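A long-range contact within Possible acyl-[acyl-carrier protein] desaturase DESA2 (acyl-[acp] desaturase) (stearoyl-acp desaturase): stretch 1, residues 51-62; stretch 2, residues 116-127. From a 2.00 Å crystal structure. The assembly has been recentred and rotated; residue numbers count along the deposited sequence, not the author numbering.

Stretch 1 51-62: GRDWDPSQSTLP
Stretch 2 (116-127) EYLVVTREVDPV

Stretch 1 is mostly loop, with a 3-10 segment at 56-58. Stretch 2 begins as a helix and continues as loop from Arg-122, which leaves helical geometry with positive phi (59/34). The nearest CA atoms are those of Trp-54 and Asp-125 (6.1 Å), Gln-58 and Arg-122 (6.0 Å), and Ser-59 and Glu-123 (4.3 Å). The contact buries 588 Å², both sides summed.

Arg-122 is buried and points toward stretch 1. Its chi angles are m, m, t and 114°. This bent start carries the guanidinium to the acceptors of the loop. NH2 and NH1 of Arg-122 both donate to Arg-52 O, at 2.8 and 2.9 Å. NH1 of Arg-122 also donates to Gln-58 OE1 at 2.9 Å. These acceptors lie at the guanidinium edge, where its N-H groups point. Gln-58 (m, t, chi3 15°) turns its amide so that Gln-58 NE2 donates to Asp-53 O at 3.0 Å, bracing the loop.

Trp-54 has chi1 t and chi2 80°. Its CA-CB bond points sideways, but the indole reaches stretch 2. NE1 of Trp-54 donates to Arg-122 O at 2.9 Å. Asp-125 CB lies over the six-membered ring of Trp-54, 3.6 Å from its centroid, as a CH-pi contact. Trp-54 CB packs on Pro-126 CD at 3.7 Å.

Glu-123 is buried. Its CA-CB bond points away overall, but chi1 m and chi2 m fold the carboxylate back. OE1 of Glu-123 accepts from Leu-61 N at 2.9 Å. OE2 of Glu-123 accepts from Thr-60 N at 3.1 Å and Thr-60 OG1 at 2.9 Å. Thr-60 chi1 is p. A carboxylate suits this cluster of donors.

Leu-61 (m, t) points toward stretch 2. Leu-61 CD1 lies 4.3 Å from Tyr-117 CE2, at the ring edge. Tyr-117 has chi1 t and chi2 99°. The Ser-59 side chain is modelled only to CB.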

# COMPACT_ATOMS: atom_id res chain seq x y z
N GLY A 51 -10.24 -30.38 13.96
CA GLY A 51 -8.96 -30.52 13.25
C GLY A 51 -7.83 -30.25 14.23
O GLY A 51 -7.85 -30.75 15.36
N ARG A 52 -6.86 -29.41 13.84
CA ARG A 52 -5.81 -28.97 14.76
C ARG A 52 -5.54 -27.47 14.74
O ARG A 52 -5.73 -26.78 13.71
CB ARG A 52 -4.48 -29.68 14.45
CG ARG A 52 -3.93 -29.43 13.08
CD ARG A 52 -2.67 -30.23 12.71
NE ARG A 52 -2.25 -29.89 11.34
CZ ARG A 52 -1.02 -29.98 10.86
NH1 ARG A 52 0.00 -30.38 11.63
NH2 ARG A 52 -0.80 -29.62 9.59
N ASP A 53 -5.07 -26.98 15.88
CA ASP A 53 -4.75 -25.59 15.99
C ASP A 53 -3.42 -25.36 15.35
O ASP A 53 -2.73 -26.29 14.90
CB ASP A 53 -4.74 -25.11 17.43
CG ASP A 53 -6.13 -24.77 17.93
OD1 ASP A 53 -7.09 -24.60 17.12
OD2 ASP A 53 -6.34 -24.67 19.14
N TRP A 54 -3.11 -24.08 15.20
CA TRP A 54 -1.86 -23.70 14.61
C TRP A 54 -0.68 -24.10 15.48
O TRP A 54 -0.76 -24.02 16.69
CB TRP A 54 -1.81 -22.18 14.42
CG TRP A 54 -0.57 -21.70 13.73
CD1 TRP A 54 -0.32 -21.71 12.38
CD2 TRP A 54 0.60 -21.14 14.35
NE1 TRP A 54 0.93 -21.17 12.13
CE2 TRP A 54 1.51 -20.81 13.33
CE3 TRP A 54 0.96 -20.86 15.68
CZ2 TRP A 54 2.77 -20.24 13.58
CZ3 TRP A 54 2.22 -20.30 15.94
CH2 TRP A 54 3.11 -19.99 14.89
N ASP A 55 0.42 -24.47 14.84
CA ASP A 55 1.72 -24.44 15.51
C ASP A 55 2.85 -24.07 14.53
O ASP A 55 2.64 -24.18 13.34
CB ASP A 55 1.96 -25.80 16.25
CG ASP A 55 2.42 -26.89 15.34
OD1 ASP A 55 1.55 -27.69 14.88
OD2 ASP A 55 3.63 -27.03 15.04
N PRO A 56 4.03 -23.63 15.02
CA PRO A 56 5.15 -23.17 14.15
C PRO A 56 5.58 -24.10 12.99
O PRO A 56 6.04 -23.59 11.95
CB PRO A 56 6.31 -22.99 15.16
CG PRO A 56 5.62 -22.57 16.45
CD PRO A 56 4.40 -23.53 16.44
N SER A 57 5.40 -25.42 13.16
CA SER A 57 5.69 -26.45 12.16
C SER A 57 4.88 -26.38 10.89
O SER A 57 5.25 -26.93 9.85
CB SER A 57 5.49 -27.87 12.82
OG SER A 57 4.22 -28.53 12.47
N GLN A 58 3.73 -25.71 10.95
CA GLN A 58 2.86 -25.51 9.81
C GLN A 58 3.31 -24.37 8.86
O GLN A 58 2.85 -24.33 7.72
CB GLN A 58 1.40 -25.27 10.29
CG GLN A 58 0.88 -26.48 11.12
CD GLN A 58 -0.36 -26.19 11.93
OE1 GLN A 58 -1.04 -25.17 11.70
NE2 GLN A 58 -0.66 -27.07 12.92
N SER A 59 4.17 -23.46 9.34
CA SER A 59 4.69 -22.33 8.55
C SER A 59 5.97 -22.73 7.85
O SER A 59 6.90 -23.22 8.46
CB SER A 59 5.00 -21.13 9.45
N THR A 60 6.03 -22.56 6.54
CA THR A 60 7.27 -22.83 5.82
C THR A 60 7.92 -21.60 5.16
O THR A 60 9.09 -21.67 4.83
CB THR A 60 6.99 -23.86 4.83
OG1 THR A 60 5.88 -23.47 4.01
CG2 THR A 60 6.52 -25.12 5.58
N LEU A 61 7.18 -20.48 5.04
CA LEU A 61 7.73 -19.31 4.37
C LEU A 61 8.76 -18.67 5.26
O LEU A 61 8.64 -18.71 6.47
CB LEU A 61 6.66 -18.28 4.02
CG LEU A 61 5.69 -18.57 2.86
CD1 LEU A 61 4.45 -17.67 2.91
CD2 LEU A 61 6.36 -18.41 1.49
N PRO A 62 9.77 -18.01 4.67
CA PRO A 62 10.70 -17.20 5.46
C PRO A 62 9.99 -16.12 6.33
O PRO A 62 9.00 -15.51 5.88
CB PRO A 62 11.58 -16.53 4.38
CG PRO A 62 11.46 -17.41 3.19
CD PRO A 62 10.05 -17.95 3.23
N GLU A 116 -7.03 -14.37 3.74
CA GLU A 116 -7.44 -15.69 3.30
C GLU A 116 -6.26 -16.59 2.94
O GLU A 116 -6.21 -17.78 3.34
CB GLU A 116 -8.48 -15.64 2.20
CG GLU A 116 -9.80 -15.13 2.76
CD GLU A 116 -10.95 -15.02 1.75
OE1 GLU A 116 -10.76 -15.42 0.58
OE2 GLU A 116 -12.01 -14.49 2.16
N TYR A 117 -5.28 -16.05 2.24
CA TYR A 117 -4.09 -16.81 1.95
C TYR A 117 -3.49 -17.25 3.28
O TYR A 117 -3.14 -18.42 3.49
CB TYR A 117 -3.07 -15.99 1.16
CG TYR A 117 -1.80 -16.75 0.89
CD1 TYR A 117 -1.58 -17.37 -0.32
CD2 TYR A 117 -0.80 -16.79 1.84
CE1 TYR A 117 -0.37 -18.10 -0.57
CE2 TYR A 117 0.36 -17.49 1.65
CZ TYR A 117 0.57 -18.17 0.45
OH TYR A 117 1.79 -18.83 0.27
N LEU A 118 -3.30 -16.31 4.19
CA LEU A 118 -2.56 -16.58 5.40
C LEU A 118 -3.20 -17.62 6.36
O LEU A 118 -2.47 -18.42 7.02
CB LEU A 118 -2.33 -15.30 6.15
CG LEU A 118 -1.28 -14.34 5.56
CD1 LEU A 118 -1.18 -13.04 6.36
CD2 LEU A 118 0.06 -15.05 5.45
N VAL A 119 -4.53 -17.56 6.47
CA VAL A 119 -5.25 -18.42 7.35
C VAL A 119 -5.38 -19.82 6.71
O VAL A 119 -5.32 -20.80 7.41
CB VAL A 119 -6.62 -17.85 7.81
CG1 VAL A 119 -7.61 -17.86 6.71
CG2 VAL A 119 -7.15 -18.69 9.03
N VAL A 120 -5.55 -19.92 5.39
CA VAL A 120 -5.68 -21.21 4.74
C VAL A 120 -4.36 -21.96 4.77
O VAL A 120 -4.35 -23.19 4.87
CB VAL A 120 -6.18 -21.03 3.30
CG1 VAL A 120 -5.87 -22.15 2.45
CG2 VAL A 120 -7.63 -20.64 3.28
N THR A 121 -3.25 -21.23 4.58
CA THR A 121 -1.95 -21.85 4.49
C THR A 121 -1.30 -22.06 5.82
O THR A 121 -0.27 -22.71 5.83
CB THR A 121 -0.93 -21.01 3.65
OG1 THR A 121 -0.79 -19.71 4.20
CG2 THR A 121 -1.42 -20.83 2.21
N ARG A 122 -1.84 -21.45 6.89
CA ARG A 122 -1.28 -21.47 8.25
C ARG A 122 0.15 -20.91 8.37
O ARG A 122 0.95 -21.36 9.20
CB ARG A 122 -1.23 -22.94 8.79
CG ARG A 122 -2.52 -23.82 8.61
CD ARG A 122 -3.44 -23.60 9.67
NE ARG A 122 -4.65 -24.48 9.83
CZ ARG A 122 -4.85 -25.31 10.87
NH1 ARG A 122 -3.89 -25.55 11.76
NH2 ARG A 122 -6.02 -25.88 11.03
N GLU A 123 0.46 -19.91 7.57
CA GLU A 123 1.79 -19.40 7.50
C GLU A 123 2.07 -18.48 8.67
O GLU A 123 3.22 -18.19 8.91
CB GLU A 123 2.05 -18.74 6.14
CG GLU A 123 2.28 -19.75 5.01
CD GLU A 123 3.63 -20.52 5.21
OE1 GLU A 123 4.51 -20.05 6.00
OE2 GLU A 123 3.74 -21.62 4.67
N VAL A 124 1.03 -17.97 9.32
CA VAL A 124 1.21 -17.23 10.56
C VAL A 124 0.15 -17.69 11.57
O VAL A 124 -0.83 -18.28 11.21
CB VAL A 124 1.14 -15.69 10.35
CG1 VAL A 124 2.20 -15.23 9.37
CG2 VAL A 124 -0.22 -15.29 9.81
N ASP A 125 0.41 -17.46 12.84
CA ASP A 125 -0.55 -17.74 13.90
C ASP A 125 -1.77 -16.85 13.72
O ASP A 125 -1.67 -15.63 13.92
CB ASP A 125 0.13 -17.43 15.23
CG ASP A 125 -0.72 -17.78 16.45
OD1 ASP A 125 -1.87 -18.29 16.31
OD2 ASP A 125 -0.25 -17.57 17.58
N PRO A 126 -2.91 -17.44 13.36
CA PRO A 126 -4.10 -16.64 13.04
C PRO A 126 -4.73 -16.00 14.27
O PRO A 126 -5.50 -14.98 14.13
CB PRO A 126 -5.06 -17.64 12.40
CG PRO A 126 -4.63 -19.00 12.96
CD PRO A 126 -3.17 -18.89 13.30
N VAL A 127 -4.42 -16.53 15.45
CA VAL A 127 -4.95 -15.95 16.70
C VAL A 127 -4.54 -14.49 16.88
O VAL A 127 -5.40 -13.62 17.03
CB VAL A 127 -4.62 -16.81 17.96
CG1 VAL A 127 -4.82 -16.03 19.25
CG2 VAL A 127 -5.50 -18.01 17.93